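Local coordinates for protein HAD superfamily hydrolase (Brucella suis biovar 1, PDB 6NQ4) that probably acts as a phosphatase of the haloacid dehalogenase superfamily and carries a sodium ion at its metal site, at residues F258-H270 and R295-V304. Residues are numbered along the deposited sequence; the frame is centred on the assembly and turned at random.
Sequences FGLDVLYISGGVH and RPIASLHALV
Ile265 reaches the end of strand 298-300 and the chain just after it. Its CB stands 4.1 Å from Leu300 O; from there CG2, anti to the backbone N, runs to His301 O and Ala302 CA, while CG1 (chi1 -56°) carries CD1 to the CB of Leu300 (4.2 Å) and on to Leu303. A beta-branched residue suits this place because its two branches pack against successive residues where the chain leaves the strand. Leu263, on the same sheet face, sets CD1 against Ala298 CB at 3.5 Å, a small methyl that lets the leucine lie close. The two strands run parallel, 298-300 forming the edge of the six-stranded Rossmann-like HAD core sheet, with 241-245 on the inner side of 261-265. Tyr264 N donates to Ala298 O (3.0 Å), and Leu300 N returns to Tyr264 O (3.0 Å). On the other face Tyr264 CB packs on Pro296 CG (3.8 Å), and the Tyr264 side chain, which touches Val252 of helix 248-258, has Ser299 OG at its ring edge. Beyond the strand, Gly267 N meets a lone pair of His301 O (2.9 Å); glycine suits this position because a beta carbon here would run into that same oxygen. Gly267 CA also makes a CH-pi contact over the imidazole face of His301, 4.0 Å from the ring centroid.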
loop_
_atom_site.group_PDB
_atom_site.type_symbol
_atom_site.label_atom_id
_atom_site.label_comp_id
_atom_site.label_asym_id
_atom_site.label_seq_id
_atom_site.Cartn_x
_atom_site.Cartn_y
_atom_site.Cartn_z
ATOM N N PHE A 258 -11.360 2.691 9.476
ATOM C CA PHE A 258 -12.472 2.256 8.637
ATOM C C PHE A 258 -13.480 1.424 9.408
ATOM O O PHE A 258 -14.537 1.097 8.860
ATOM C CB PHE A 258 -11.916 1.440 7.461
ATOM C CG PHE A 258 -12.879 1.258 6.313
ATOM C CD1 PHE A 258 -13.429 2.351 5.660
ATOM C CD2 PHE A 258 -13.194 -0.012 5.862
ATOM C CE1 PHE A 258 -14.291 2.173 4.591
ATOM C CE2 PHE A 258 -14.044 -0.199 4.782
ATOM C CZ PHE A 258 -14.593 0.892 4.148
ATOM N N GLY A 259 -13.188 1.083 10.659
ATOM C CA GLY A 259 -14.112 0.315 11.466
ATOM C C GLY A 259 -13.945 -1.187 11.402
ATOM O O GLY A 259 -14.902 -1.908 11.707
ATOM N N LEU A 260 -12.765 -1.688 11.033
ATOM C CA LEU A 260 -12.512 -3.120 10.925
ATOM C C LEU A 260 -11.662 -3.618 12.085
ATOM O O LEU A 260 -10.758 -2.920 12.561
ATOM C CB LEU A 260 -11.746 -3.456 9.639
ATOM C CG LEU A 260 -12.281 -2.828 8.351
ATOM C CD1 LEU A 260 -11.413 -3.273 7.173
ATOM C CD2 LEU A 260 -13.753 -3.165 8.109
ATOM N N ASP A 261 -11.944 -4.850 12.509
ATOM C CA ASP A 261 -11.022 -5.589 13.363
ATOM C C ASP A 261 -9.701 -5.790 12.628
ATOM O O ASP A 261 -9.656 -5.884 11.395
ATOM C CB ASP A 261 -11.600 -6.965 13.691
ATOM C CG ASP A 261 -12.838 -6.908 14.592
ATOM O OD1 ASP A 261 -13.192 -5.828 15.137
ATOM O OD2 ASP A 261 -13.467 -7.975 14.760
ATOM N N VAL A 262 -8.615 -5.878 13.389
ATOM C CA VAL A 262 -7.310 -6.010 12.773
ATOM C C VAL A 262 -6.520 -7.121 13.436
ATOM O O VAL A 262 -6.595 -7.357 14.648
ATOM C CB VAL A 262 -6.519 -4.684 12.645
ATOM C CG1 VAL A 262 -5.904 -4.281 13.959
ATOM C CG2 VAL A 262 -5.444 -4.799 11.554
ATOM N N LEU A 263 -5.801 -7.846 12.593
ATOM C CA LEU A 263 -4.816 -8.836 12.999
ATOM C C LEU A 263 -3.445 -8.265 12.647
ATOM O O LEU A 263 -3.133 -8.066 11.466
ATOM C CB LEU A 263 -5.047 -10.158 12.271
ATOM C CG LEU A 263 -3.947 -11.209 12.425
ATOM C CD1 LEU A 263 -3.786 -11.609 13.878
ATOM C CD2 LEU A 263 -4.238 -12.427 11.584
ATOM N N TYR A 264 -2.635 -7.996 13.670
ATOM C CA TYR A 264 -1.310 -7.410 13.498
ATOM C C TYR A 264 -0.276 -8.523 13.378
ATOM O O TYR A 264 -0.254 -9.453 14.191
ATOM C CB TYR A 264 -1.000 -6.526 14.711
ATOM C CG TYR A 264 0.357 -5.841 14.751
ATOM C CD1 TYR A 264 0.806 -5.063 13.691
ATOM C CD2 TYR A 264 1.161 -5.930 15.884
ATOM C CE1 TYR A 264 2.035 -4.417 13.747
ATOM C CE2 TYR A 264 2.378 -5.289 15.946
ATOM C CZ TYR A 264 2.811 -4.531 14.884
ATOM O OH TYR A 264 4.033 -3.890 14.975
ATOM N N ILE A 265 0.576 -8.429 12.360
ATOM C CA ILE A 265 1.651 -9.390 12.146
ATOM C C ILE A 265 2.872 -8.835 12.872
ATOM O O ILE A 265 3.627 -8.018 12.337
ATOM C CB ILE A 265 1.903 -9.630 10.657
ATOM C CG1 ILE A 265 0.604 -10.084 9.978
ATOM C CG2 ILE A 265 3.001 -10.693 10.453
ATOM C CD1 ILE A 265 -0.024 -11.327 10.619
ATOM N N SER A 266 3.064 -9.294 14.110
ATOM C CA SER A 266 3.995 -8.656 15.031
ATOM C C SER A 266 5.454 -8.937 14.702
ATOM O O SER A 266 6.322 -8.145 15.097
ATOM C CB SER A 266 3.678 -9.087 16.465
ATOM O OG SER A 266 3.785 -10.492 16.618
ATOM N N GLY A 267 5.747 -10.028 13.996
ATOM C CA GLY A 267 7.088 -10.365 13.572
ATOM C C GLY A 267 7.514 -9.776 12.244
ATOM O O GLY A 267 8.624 -10.055 11.772
ATOM N N GLY A 268 6.673 -8.950 11.622
ATOM C CA GLY A 268 7.047 -8.325 10.375
ATOM C C GLY A 268 8.141 -7.287 10.539
ATOM O O GLY A 268 8.511 -6.888 11.645
ATOM N N VAL A 269 8.662 -6.837 9.395
ATOM C CA VAL A 269 9.659 -5.773 9.396
ATOM C C VAL A 269 9.043 -4.464 9.867
ATOM O O VAL A 269 9.730 -3.620 10.458
ATOM C CB VAL A 269 10.292 -5.633 7.997
ATOM C CG1 VAL A 269 11.250 -4.455 7.946
ATOM C CG2 VAL A 269 10.990 -6.926 7.594
ATOM N N HIS A 270 7.750 -4.259 9.619
ATOM C CA HIS A 270 7.119 -2.967 9.889
ATOM C C HIS A 270 7.788 -1.853 9.091
ATOM O O HIS A 270 7.940 -0.734 9.586
ATOM C CB HIS A 270 7.069 -2.626 11.385
ATOM C CG HIS A 270 6.801 -3.801 12.267
ATOM N ND1 HIS A 270 5.658 -4.565 12.173
ATOM C CD2 HIS A 270 7.531 -4.337 13.273
ATOM C CE1 HIS A 270 5.699 -5.530 13.076
ATOM N NE2 HIS A 270 6.825 -5.409 13.760
ATOM N N ARG A 295 -6.328 -0.836 18.677
ATOM C CA ARG A 295 -5.832 -2.040 19.339
ATOM C C ARG A 295 -6.224 -3.301 18.567
ATOM O O ARG A 295 -7.412 -3.602 18.416
ATOM C CB ARG A 295 -6.343 -2.114 20.780
ATOM N N PRO A 296 -5.225 -4.031 18.072
ATOM C CA PRO A 296 -5.514 -5.235 17.285
ATOM C C PRO A 296 -6.251 -6.275 18.113
ATOM O O PRO A 296 -5.868 -6.574 19.248
ATOM C CB PRO A 296 -4.121 -5.731 16.878
ATOM C CG PRO A 296 -3.245 -4.532 16.971
ATOM C CD PRO A 296 -3.782 -3.745 18.131
ATOM N N ILE A 297 -7.326 -6.825 17.537
ATOM C CA ILE A 297 -7.998 -7.945 18.191
ATOM C C ILE A 297 -7.026 -9.096 18.381
ATOM O O ILE A 297 -7.111 -9.838 19.368
ATOM C CB ILE A 297 -9.274 -8.392 17.442
ATOM C CG1 ILE A 297 -8.947 -8.878 16.027
ATOM C CG2 ILE A 297 -10.307 -7.279 17.412
ATOM C CD1 ILE A 297 -9.594 -10.202 15.663
ATOM N N ALA A 298 -6.074 -9.252 17.464
ATOM C CA ALA A 298 -5.171 -10.381 17.543
ATOM C C ALA A 298 -3.801 -9.998 17.005
ATOM O O ALA A 298 -3.637 -9.033 16.248
ATOM C CB ALA A 298 -5.732 -11.609 16.815
ATOM N N SER A 299 -2.819 -10.781 17.423
ATOM C CA SER A 299 -1.444 -10.681 16.972
ATOM C C SER A 299 -0.996 -12.076 16.576
ATOM O O SER A 299 -1.321 -13.051 17.259
ATOM C CB SER A 299 -0.547 -10.198 18.114
ATOM O OG SER A 299 0.082 -8.973 17.788
ATOM N N LEU A 300 -0.267 -12.168 15.470
ATOM C CA LEU A 300 0.413 -13.389 15.066
ATOM C C LEU A 300 1.823 -13.004 14.656
ATOM O O LEU A 300 2.022 -11.974 14.002
ATOM C CB LEU A 300 -0.264 -14.054 13.863
ATOM C CG LEU A 300 -1.390 -15.058 14.087
ATOM C CD1 LEU A 300 -1.871 -15.591 12.739
ATOM C CD2 LEU A 300 -0.920 -16.181 14.991
ATOM N N HIS A 301 2.798 -13.830 15.040
ATOM C CA HIS A 301 4.181 -13.545 14.678
ATOM C C HIS A 301 4.342 -13.451 13.164
ATOM O O HIS A 301 4.969 -12.520 12.648
ATOM C CB HIS A 301 5.084 -14.640 15.232
ATOM C CG HIS A 301 6.538 -14.368 15.033
ATOM N ND1 HIS A 301 7.199 -13.351 15.686
ATOM C CD2 HIS A 301 7.457 -14.973 14.245
ATOM C CE1 HIS A 301 8.465 -13.343 15.311
ATOM N NE2 HIS A 301 8.649 -14.318 14.440
ATOM N N ALA A 302 3.777 -14.415 12.440
ATOM C CA ALA A 302 3.757 -14.423 10.986
ATOM C C ALA A 302 2.412 -14.987 10.569
ATOM O O ALA A 302 1.758 -15.696 11.339
ATOM C CB ALA A 302 4.864 -15.330 10.429
ATOM N N LEU A 303 1.988 -14.668 9.348
ATOM C CA LEU A 303 0.722 -15.209 8.873
ATOM C C LEU A 303 0.901 -16.697 8.586
ATOM O O LEU A 303 1.625 -17.081 7.661
ATOM C CB LEU A 303 0.231 -14.442 7.649
ATOM C CG LEU A 303 -1.179 -14.830 7.200
ATOM C CD1 LEU A 303 -2.208 -14.566 8.306
ATOM C CD2 LEU A 303 -1.566 -14.097 5.916
ATOM N N VAL A 304 0.251 -17.536 9.388
ATOM C CA VAL A 304 0.368 -18.983 9.275
ATOM C C VAL A 304 -1.012 -19.599 9.447
ATOM O O VAL A 304 -1.960 -18.898 9.828
ATOM C CB VAL A 304 1.351 -19.573 10.324
ATOM C CG1 VAL A 304 2.753 -18.958 10.191
ATOM C CG2 VAL A 304 0.804 -19.388 11.736
ATOM O OXT VAL A 304 -1.206 -20.796 9.211
HETATM O O HOH W 1 -9.067 -4.688 16.092
#